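PDB 4G9Q: 4-carboxymuconolactone decarboxylase from Sinorhizobium meliloti, which belongs to the carboxymuconolactone decarboxylase family and may have peroxiredoxin-type activity. Local coordinates for residues 153-158 and 198-203; 80-85 and 115-120. All coordinates share one frame; numbering follows the deposited sequence.

Interaction 1 of 2, residues 153-158 and 198-203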
ATOM      1  N   THR A 153     -30.446 -17.051   1.006  1.00  9.01           N
ATOM      2  CA  THR A 153     -30.231 -18.333   1.668  1.00  9.37           C
ATOM      3  C   THR A 153     -28.745 -18.685   1.727  1.00  9.17           C
ATOM      4  O   THR A 153     -28.082 -18.758   0.689  1.00  8.86           O
ATOM      5  CB  THR A 153     -31.040 -19.456   0.980  1.00  9.20           C
ATOM      6  OG1 THR A 153     -32.432 -19.139   1.074  1.00 10.16           O
ATOM      7  CG2 THR A 153     -30.791 -20.806   1.643  1.00 10.93           C
ATOM      8  N   PRO A 154     -28.216 -18.889   2.946  1.00  9.34           N
ATOM      9  CA  PRO A 154     -26.788 -19.174   3.072  1.00  9.71           C
ATOM     10  C   PRO A 154     -26.428 -20.520   2.466  1.00  9.97           C
ATOM     11  O   PRO A 154     -27.278 -21.414   2.387  1.00  9.50           O
ATOM     12  CB  PRO A 154     -26.554 -19.204   4.588  1.00  9.53           C
ATOM     13  CG  PRO A 154     -27.797 -18.638   5.210  1.00 10.66           C
ATOM     14  CD  PRO A 154     -28.899 -18.876   4.252  1.00  9.41           C
ATOM     15  N   LEU A 155     -25.179 -20.645   2.026  1.00 10.49           N
ATOM     16  CA  LEU A 155     -24.611 -21.938   1.656  1.00 11.74           C
ATOM     17  C   LEU A 155     -24.438 -22.803   2.910  1.00 12.93           C
ATOM     18  O   LEU A 155     -24.395 -22.272   4.027  1.00 12.45           O
ATOM     19  CB  LEU A 155     -23.274 -21.743   0.925  1.00 11.72           C
ATOM     20  CG  LEU A 155     -23.322 -20.917  -0.368  1.00 11.51           C
ATOM     21  CD1 LEU A 155     -21.903 -20.589  -0.839  1.00 11.85           C
ATOM     22  CD2 LEU A 155     -24.113 -21.623  -1.469  1.00 12.32           C
ATOM     23  N   PRO A 156     -24.358 -24.139   2.739  1.00 14.10           N
ATOM     24  CA  PRO A 156     -24.176 -25.040   3.876  1.00 15.34           C
ATOM     25  C   PRO A 156     -22.871 -24.775   4.617  1.00 16.27           C
ATOM     26  O   PRO A 156     -21.832 -24.547   3.992  1.00 16.83           O
ATOM     27  CB  PRO A 156     -24.123 -26.423   3.216  1.00 15.28           C
ATOM     28  CG  PRO A 156     -24.902 -26.266   1.972  1.00 15.22           C
ATOM     29  CD  PRO A 156     -24.562 -24.888   1.485  1.00 14.26           C
ATOM     30  N   LEU A 157     -22.943 -24.786   5.941  1.00 17.61           N
ATOM     31  CA  LEU A 157     -21.762 -24.601   6.776  1.00 18.88           C
ATOM     32  C   LEU A 157     -21.229 -25.954   7.238  1.00 19.98           C
ATOM     33  O   LEU A 157     -21.993 -26.797   7.707  1.00 20.25           O
ATOM     34  CB  LEU A 157     -22.103 -23.722   7.984  1.00 18.71           C
ATOM     35  CG  LEU A 157     -21.007 -23.436   9.021  1.00 18.52           C
ATOM     36  CD1 LEU A 157     -19.897 -22.555   8.448  1.00 17.65           C
ATOM     37  CD2 LEU A 157     -21.622 -22.796  10.245  1.00 19.10           C
ATOM     38  N   ASP A 158     -19.922 -26.154   7.083  1.00 21.30           N
ATOM     39  CA  ASP A 158     -19.235 -27.316   7.640  1.00 22.62           C
ATOM     40  C   ASP A 158     -19.059 -27.048   9.130  1.00 23.21           C
ATOM     41  O   ASP A 158     -18.081 -26.423   9.549  1.00 23.28           O
ATOM     42  CB  ASP A 158     -17.885 -27.517   6.937  1.00 22.81           C
ATOM     43  CG  ASP A 158     -17.144 -28.772   7.396  1.00 23.62           C
ATOM     44  OD1 ASP A 158     -17.488 -29.361   8.447  1.00 24.59           O
ATOM     45  OD2 ASP A 158     -16.187 -29.163   6.695  1.00 24.81           O
ATOM     46  N   LEU A 198     -21.053 -15.433  -4.517  1.00  8.97           N
ATOM     47  CA  LEU A 198     -19.850 -16.040  -5.075  1.00  8.90           C
ATOM     48  C   LEU A 198     -19.834 -17.489  -4.639  1.00  8.96           C
ATOM     49  O   LEU A 198     -20.078 -17.793  -3.465  1.00  9.28           O
ATOM     50  CB  LEU A 198     -18.581 -15.355  -4.560  1.00  9.19           C
ATOM     51  CG  LEU A 198     -18.196 -13.988  -5.121  1.00  9.02           C
ATOM     52  CD1 LEU A 198     -17.107 -13.348  -4.255  1.00  9.44           C
ATOM     53  CD2 LEU A 198     -17.768 -14.072  -6.593  1.00 10.53           C
ATOM     54  N   ALA A 199     -19.551 -18.384  -5.581  1.00  8.76           N
ATOM     55  CA  ALA A 199     -19.254 -19.772  -5.244  1.00  8.79           C
ATOM     56  C   ALA A 199     -18.029 -19.789  -4.331  1.00  8.49           C
ATOM     57  O   ALA A 199     -17.152 -18.929  -4.474  1.00  8.24           O
ATOM     58  CB  ALA A 199     -18.989 -20.566  -6.507  1.00  8.67           C
ATOM     59  N   PRO A 200     -17.971 -20.743  -3.375  1.00  8.34           N
ATOM     60  CA  PRO A 200     -16.836 -20.819  -2.448  1.00  8.23           C
ATOM     61  C   PRO A 200     -15.479 -20.775  -3.151  1.00  8.12           C
ATOM     62  O   PRO A 200     -14.582 -20.067  -2.691  1.00  7.62           O
ATOM     63  CB  PRO A 200     -17.057 -22.160  -1.751  1.00  8.63           C
ATOM     64  CG  PRO A 200     -18.546 -22.261  -1.698  1.00  8.45           C
ATOM     65  CD  PRO A 200     -18.999 -21.749  -3.036  1.00  8.53           C
ATOM     66  N   ARG A 201     -15.344 -21.505  -4.261  1.00  8.02           N
ATOM     67  CA  ARG A 201     -14.110 -21.489  -5.053  1.00  8.42           C
ATOM     68  C   ARG A 201     -13.729 -20.076  -5.493  1.00  8.03           C
ATOM     69  O   ARG A 201     -12.564 -19.678  -5.400  1.00  8.16           O
ATOM     70  CB  ARG A 201     -14.263 -22.382  -6.282  1.00  8.71           C
ATOM     71  CG  ARG A 201     -13.047 -22.386  -7.192  1.00 10.33           C
ATOM     72  CD  ARG A 201     -13.505 -22.422  -8.630  1.00 14.33           C
ATOM     73  NE  ARG A 201     -12.402 -22.496  -9.583  1.00 14.67           N
ATOM     74  CZ  ARG A 201     -12.075 -21.532 -10.441  1.00 14.15           C
ATOM     75  NH1 ARG A 201     -12.755 -20.392 -10.473  1.00 12.80           N
ATOM     76  NH2 ARG A 201     -11.067 -21.721 -11.282  1.00 13.52           N
ATOM     77  N   ASP A 202     -14.720 -19.332  -5.981  1.00  7.79           N
ATOM     78  CA  ASP A 202     -14.508 -17.979  -6.482  1.00  7.61           C
ATOM     79  C   ASP A 202     -14.259 -16.975  -5.359  1.00  6.84           C
ATOM     80  O   ASP A 202     -13.472 -16.044  -5.526  1.00  6.96           O
ATOM     81  CB  ASP A 202     -15.692 -17.536  -7.341  1.00  7.99           C
ATOM     82  CG  ASP A 202     -15.849 -18.378  -8.593  1.00  9.40           C
ATOM     83  OD1 ASP A 202     -14.821 -18.726  -9.208  1.00 12.32           O
ATOM     84  OD2 ASP A 202     -16.998 -18.690  -8.968  1.00 11.13           O
ATOM     85  N   ARG A 203     -14.927 -17.162  -4.223  1.00  6.16           N
ATOM     86  CA  ARG A 203     -14.683 -16.303  -3.061  1.00  5.69           C
ATOM     87  C   ARG A 203     -13.256 -16.499  -2.544  1.00  5.84           C
ATOM     88  O   ARG A 203     -12.579 -15.537  -2.188  1.00  5.69           O
ATOM     89  CB  ARG A 203     -15.711 -16.557  -1.955  1.00  5.69           C
ATOM     90  CG  ARG A 203     -15.744 -15.464  -0.890  1.00  5.54           C
ATOM     91  CD  ARG A 203     -16.826 -15.718   0.161  1.00  5.57           C
ATOM     92  NE  ARG A 203     -18.178 -15.665  -0.403  1.00  6.14           N
ATOM     93  CZ  ARG A 203     -18.880 -14.547  -0.587  1.00  6.15           C
ATOM     94  NH1 ARG A 203     -18.372 -13.359  -0.268  1.00  5.81           N
ATOM     95  NH2 ARG A 203     -20.097 -14.619  -1.107  1.00  6.15           N
TER
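The extended chain around Leu-155 passes the start of helix 200-213, with the CA atoms of Leu-155 and Pro-200 8.9 Å apart. No hydrogen bond joins 153-158 to 198-203, and the contact is small and apolar. Leu-155 reaches toward Pro-200, and its CD1 methyl meets the CG-CD side of the proline ring. Leu-155 CD1 lies 3.8 Å from Pro-200 CD, and Pro-200 CG is just as close to that methyl. The CG of Leu-155 stands anti to its own carbonyl carbon (chi1 -59°), and the extended second torsion carries CD1 on toward the helix. The same methyl, Leu-155 CD1, is 4.2 Å from the backbone O of Leu-198. The side chain of Leu-198 turns the other way and packs on helix 107-120. Leu-198 CB also sits over one face of the Arg-203 guanidinium group, 3.7 Å above its plane and offset toward the rim. Arg-203 also forms a salt bridge with Glu-112.

Ala-199 is the N-cap residue, and its O accepts the backbone N of Arg-203 at 2.9 Å. Two residues on, Arg-201 NH1 forms a salt bridge with Asp-202 OD1 at 2.9 Å. The carboxylate oxygen lies in the guanidinium plane. Both charges have second partners on helix 73-86: Arg-201 pairs with Asp-75, and Asp-202 with Arg-74.

Leu-155 also touches Pro-196 and shares a backbone hydrogen bond with Leu-194. The arrangement is plain packing of an interhelical linker, the one leading to helix 159-173, against the proline-led first turn of a helix in an all-alpha fold.

Interaction 2 of 2, residues 80-85 and 115-120; sequences TIAALI and THLAYY
Leu-117 carries the whole contact, reaching from helix 107-120 to Ala-82 and Ile-85 on helix 73-86. The CA atoms of Leu-117 and Ile-85 are 7.6 Å apart. Along 115-120, Thr-115 comes first and packs on Ala-50 of a neighbouring subunit.

His-116 turns to another face. Its NE2 is hydrogen-bonded to Thr-207, and its ring meets Trp-193 edge-to-face.

Leu-117 then points at helix 73-86. Leu-117 CD1 lies 3.8 Å from Ala-82 CA and 4.0 Å from Ala-82 CB. The small alanine lets the methyl come right up to the helix backbone, where Ala-82 O is 3.9 Å from Leu-117 CD1. Ile-85, almost one turn on, crosses the leucine obliquely. With chi1 at -64°, Ile-85 keeps CG1 beside its backbone N and swings CG2 to the position anti to that N. Ile-85 CG2 is 3.9 Å from Leu-117 CD1 and 4.0 Å from Leu-117 CB. Thus the gamma methyl of Ile-85 meets both the root and one tip of the leucine. Helix 200-213 lies beside the contact, with Ala-209 against Ala-82 and Ala-210 against Leu-117.

Ala-118 faces away, onto Leu-53 of the neighbouring subunit. Tyr-119 follows, its OH hydrogen-bonded to Arg-60 of that subunit. Tyr-120 closes the segment, with its OH bonded to Trp-193.

All three touching residues are buried. The contact is apolar helix-helix packing in the core of an all-alpha carboxymuconolactone decarboxylase fold, while the other side of helix 107-120 meets a neighbouring subunit of the trimer.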
ATOM      1  N   THR A  80      -7.932 -10.068 -11.503  1.00  5.72           N
ATOM      2  CA  THR A  80      -7.512  -8.705 -11.829  1.00  6.05           C
ATOM      3  C   THR A  80      -8.340  -7.674 -11.056  1.00  6.03           C
ATOM      4  O   THR A  80      -7.782  -6.738 -10.473  1.00  5.70           O
ATOM      5  CB  THR A  80      -7.593  -8.439 -13.340  1.00  5.93           C
ATOM      6  OG1 THR A  80      -6.849  -9.453 -14.029  1.00  6.34           O
ATOM      7  CG2 THR A  80      -7.000  -7.064 -13.685  1.00  5.90           C
ATOM      8  N   ILE A  81      -9.663  -7.856 -11.039  1.00  6.31           N
ATOM      9  CA  ILE A  81     -10.529  -6.958 -10.268  1.00  6.57           C
ATOM     10  C   ILE A  81     -10.122  -6.952  -8.791  1.00  6.50           C
ATOM     11  O   ILE A  81      -9.981  -5.883  -8.181  1.00  6.16           O
ATOM     12  CB  ILE A  81     -12.026  -7.305 -10.449  1.00  6.95           C
ATOM     13  CG1 ILE A  81     -12.487  -6.875 -11.848  1.00  7.23           C
ATOM     14  CG2 ILE A  81     -12.881  -6.633  -9.373  1.00  8.43           C
ATOM     15  CD1 ILE A  81     -13.880  -7.366 -12.183  1.00 10.85           C
ATOM     16  N   ALA A  82      -9.904  -8.138  -8.229  1.00  6.19           N
ATOM     17  CA  ALA A  82      -9.492  -8.250  -6.826  1.00  5.97           C
ATOM     18  C   ALA A  82      -8.180  -7.502  -6.568  1.00  5.85           C
ATOM     19  O   ALA A  82      -8.064  -6.762  -5.584  1.00  6.29           O
ATOM     20  CB  ALA A  82      -9.391  -9.712  -6.412  1.00  5.93           C
ATOM     21  N   ALA A  83      -7.209  -7.662  -7.470  1.00  5.84           N
ATOM     22  CA  ALA A  83      -5.919  -6.971  -7.349  1.00  5.92           C
ATOM     23  C   ALA A  83      -6.067  -5.445  -7.377  1.00  6.14           C
ATOM     24  O   ALA A  83      -5.490  -4.736  -6.534  1.00  6.06           O
ATOM     25  CB  ALA A  83      -4.966  -7.429  -8.440  1.00  5.77           C
ATOM     26  N   LEU A  84      -6.845  -4.945  -8.338  1.00  6.11           N
ATOM     27  CA  LEU A  84      -7.062  -3.502  -8.492  1.00  6.49           C
ATOM     28  C   LEU A  84      -7.762  -2.910  -7.279  1.00  6.45           C
ATOM     29  O   LEU A  84      -7.401  -1.826  -6.819  1.00  6.62           O
ATOM     30  CB  LEU A  84      -7.859  -3.199  -9.762  1.00  6.66           C
ATOM     31  CG  LEU A  84      -7.178  -3.568 -11.084  1.00  8.82           C
ATOM     32  CD1 LEU A  84      -8.152  -3.412 -12.228  1.00 10.33           C
ATOM     33  CD2 LEU A  84      -5.929  -2.744 -11.338  1.00 10.57           C
ATOM     34  N   ILE A  85      -8.758  -3.625  -6.756  1.00  6.15           N
ATOM     35  CA  ILE A  85      -9.449  -3.189  -5.538  1.00  6.12           C
ATOM     36  C   ILE A  85      -8.479  -3.139  -4.358  1.00  6.29           C
ATOM     37  O   ILE A  85      -8.366  -2.107  -3.691  1.00  5.65           O
ATOM     38  CB  ILE A  85     -10.671  -4.071  -5.196  1.00  6.29           C
ATOM     39  CG1 ILE A  85     -11.731  -3.949  -6.295  1.00  6.50           C
ATOM     40  CG2 ILE A  85     -11.279  -3.670  -3.818  1.00  5.75           C
ATOM     41  CD1 ILE A  85     -12.860  -4.963  -6.190  1.00  8.95           C
ATOM     42  N   THR A 115     -18.131  -6.371  -2.011  1.00  5.85           N
ATOM     43  CA  THR A 115     -18.566  -6.563  -0.627  1.00  6.26           C
ATOM     44  C   THR A 115     -17.584  -7.418   0.168  1.00  5.95           C
ATOM     45  O   THR A 115     -17.265  -7.106   1.322  1.00  6.31           O
ATOM     46  CB  THR A 115     -19.976  -7.160  -0.576  1.00  6.58           C
ATOM     47  OG1 THR A 115     -20.879  -6.243  -1.206  1.00  7.04           O
ATOM     48  CG2 THR A 115     -20.421  -7.406   0.861  1.00  7.43           C
ATOM     49  N   HIS A 116     -17.108  -8.494  -0.454  1.00  5.52           N
ATOM     50  CA  HIS A 116     -16.147  -9.375   0.176  1.00  5.23           C
ATOM     51  C   HIS A 116     -14.867  -8.627   0.532  1.00  5.27           C
ATOM     52  O   HIS A 116     -14.332  -8.784   1.631  1.00  5.16           O
ATOM     53  CB  HIS A 116     -15.820 -10.564  -0.735  1.00  5.41           C
ATOM     54  CG  HIS A 116     -15.017 -11.624  -0.054  1.00  5.43           C
ATOM     55  ND1 HIS A 116     -15.564 -12.492   0.865  1.00  5.41           N
ATOM     56  CD2 HIS A 116     -13.702 -11.942  -0.138  1.00  5.51           C
ATOM     57  CE1 HIS A 116     -14.621 -13.297   1.323  1.00  5.85           C
ATOM     58  NE2 HIS A 116     -13.483 -12.987   0.727  1.00  6.42           N
ATOM     59  N   LEU A 117     -14.391  -7.805  -0.398  1.00  5.41           N
ATOM     60  CA  LEU A 117     -13.142  -7.087  -0.181  1.00  5.56           C
ATOM     61  C   LEU A 117     -13.266  -5.871   0.734  1.00  6.07           C
ATOM     62  O   LEU A 117     -12.251  -5.357   1.196  1.00  6.42           O
ATOM     63  CB  LEU A 117     -12.452  -6.752  -1.509  1.00  5.62           C
ATOM     64  CG  LEU A 117     -12.007  -8.004  -2.283  1.00  5.13           C
ATOM     65  CD1 LEU A 117     -11.258  -7.594  -3.532  1.00  6.30           C
ATOM     66  CD2 LEU A 117     -11.164  -8.954  -1.423  1.00  5.22           C
ATOM     67  N   ALA A 118     -14.495  -5.432   1.024  1.00  6.18           N
ATOM     68  CA  ALA A 118     -14.704  -4.450   2.099  1.00  6.37           C
ATOM     69  C   ALA A 118     -14.134  -5.011   3.401  1.00  6.66           C
ATOM     70  O   ALA A 118     -13.473  -4.301   4.169  1.00  6.55           O
ATOM     71  CB  ALA A 118     -16.181  -4.125   2.259  1.00  6.77           C
ATOM     72  N   TYR A 119     -14.367  -6.303   3.625  1.00  6.38           N
ATOM     73  CA  TYR A 119     -13.872  -6.973   4.822  1.00  6.67           C
ATOM     74  C   TYR A 119     -12.398  -7.346   4.720  1.00  6.62           C
ATOM     75  O   TYR A 119     -11.660  -7.200   5.688  1.00  6.87           O
ATOM     76  CB  TYR A 119     -14.700  -8.222   5.115  1.00  6.20           C
ATOM     77  CG  TYR A 119     -16.117  -7.912   5.522  1.00  6.83           C
ATOM     78  CD1 TYR A 119     -16.447  -7.691   6.864  1.00  7.87           C
ATOM     79  CD2 TYR A 119     -17.131  -7.842   4.569  1.00  7.20           C
ATOM     80  CE1 TYR A 119     -17.767  -7.409   7.242  1.00  7.39           C
ATOM     81  CE2 TYR A 119     -18.443  -7.555   4.935  1.00  8.24           C
ATOM     82  CZ  TYR A 119     -18.752  -7.339   6.264  1.00  8.33           C
ATOM     83  OH  TYR A 119     -20.050  -7.065   6.613  1.00  9.14           O
ATOM     84  N   TYR A 120     -11.969  -7.826   3.554  1.00  6.95           N
ATOM     85  CA  TYR A 120     -10.606  -8.357   3.420  1.00  7.49           C
ATOM     86  C   TYR A 120      -9.545  -7.348   3.009  1.00  7.93           C
ATOM     87  O   TYR A 120      -8.369  -7.504   3.370  1.00  8.71           O
ATOM     88  CB  TYR A 120     -10.579  -9.629   2.555  1.00  7.06           C
ATOM     89  CG  TYR A 120     -10.950 -10.839   3.371  1.00  6.92           C
ATOM     90  CD1 TYR A 120      -9.978 -11.546   4.077  1.00  6.51           C
ATOM     91  CD2 TYR A 120     -12.281 -11.249   3.490  1.00  7.56           C
ATOM     92  CE1 TYR A 120     -10.308 -12.640   4.856  1.00  8.20           C
ATOM     93  CE2 TYR A 120     -12.622 -12.356   4.267  1.00  8.72           C
ATOM     94  CZ  TYR A 120     -11.632 -13.044   4.946  1.00  8.44           C
ATOM     95  OH  TYR A 120     -11.947 -14.132   5.721  1.00  9.35           O
TER

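Overall arrangement
Interaction 2 comes first along the chain and closes before interaction 1 opens. Their centres are about 17 Å apart. Interaction 2 lies deep, its centre about 5 Å from the centre of the chain, and joins helices 73-86 and 107-120. The centre of interaction 1 lies about 15 Å out, where a linker meets the start of helix 200-213. That helix connects the two: it begins in interaction 1, and further along it packs beside interaction 2. The contacts also touch directly, with Arg-203 NH1 3.1 Å from His-116 ND1. Helix 200-213 is part of the second carboxymuconolactone decarboxylase region and the helices of interaction 2 part of the first, so the two regions pack together within one subunit.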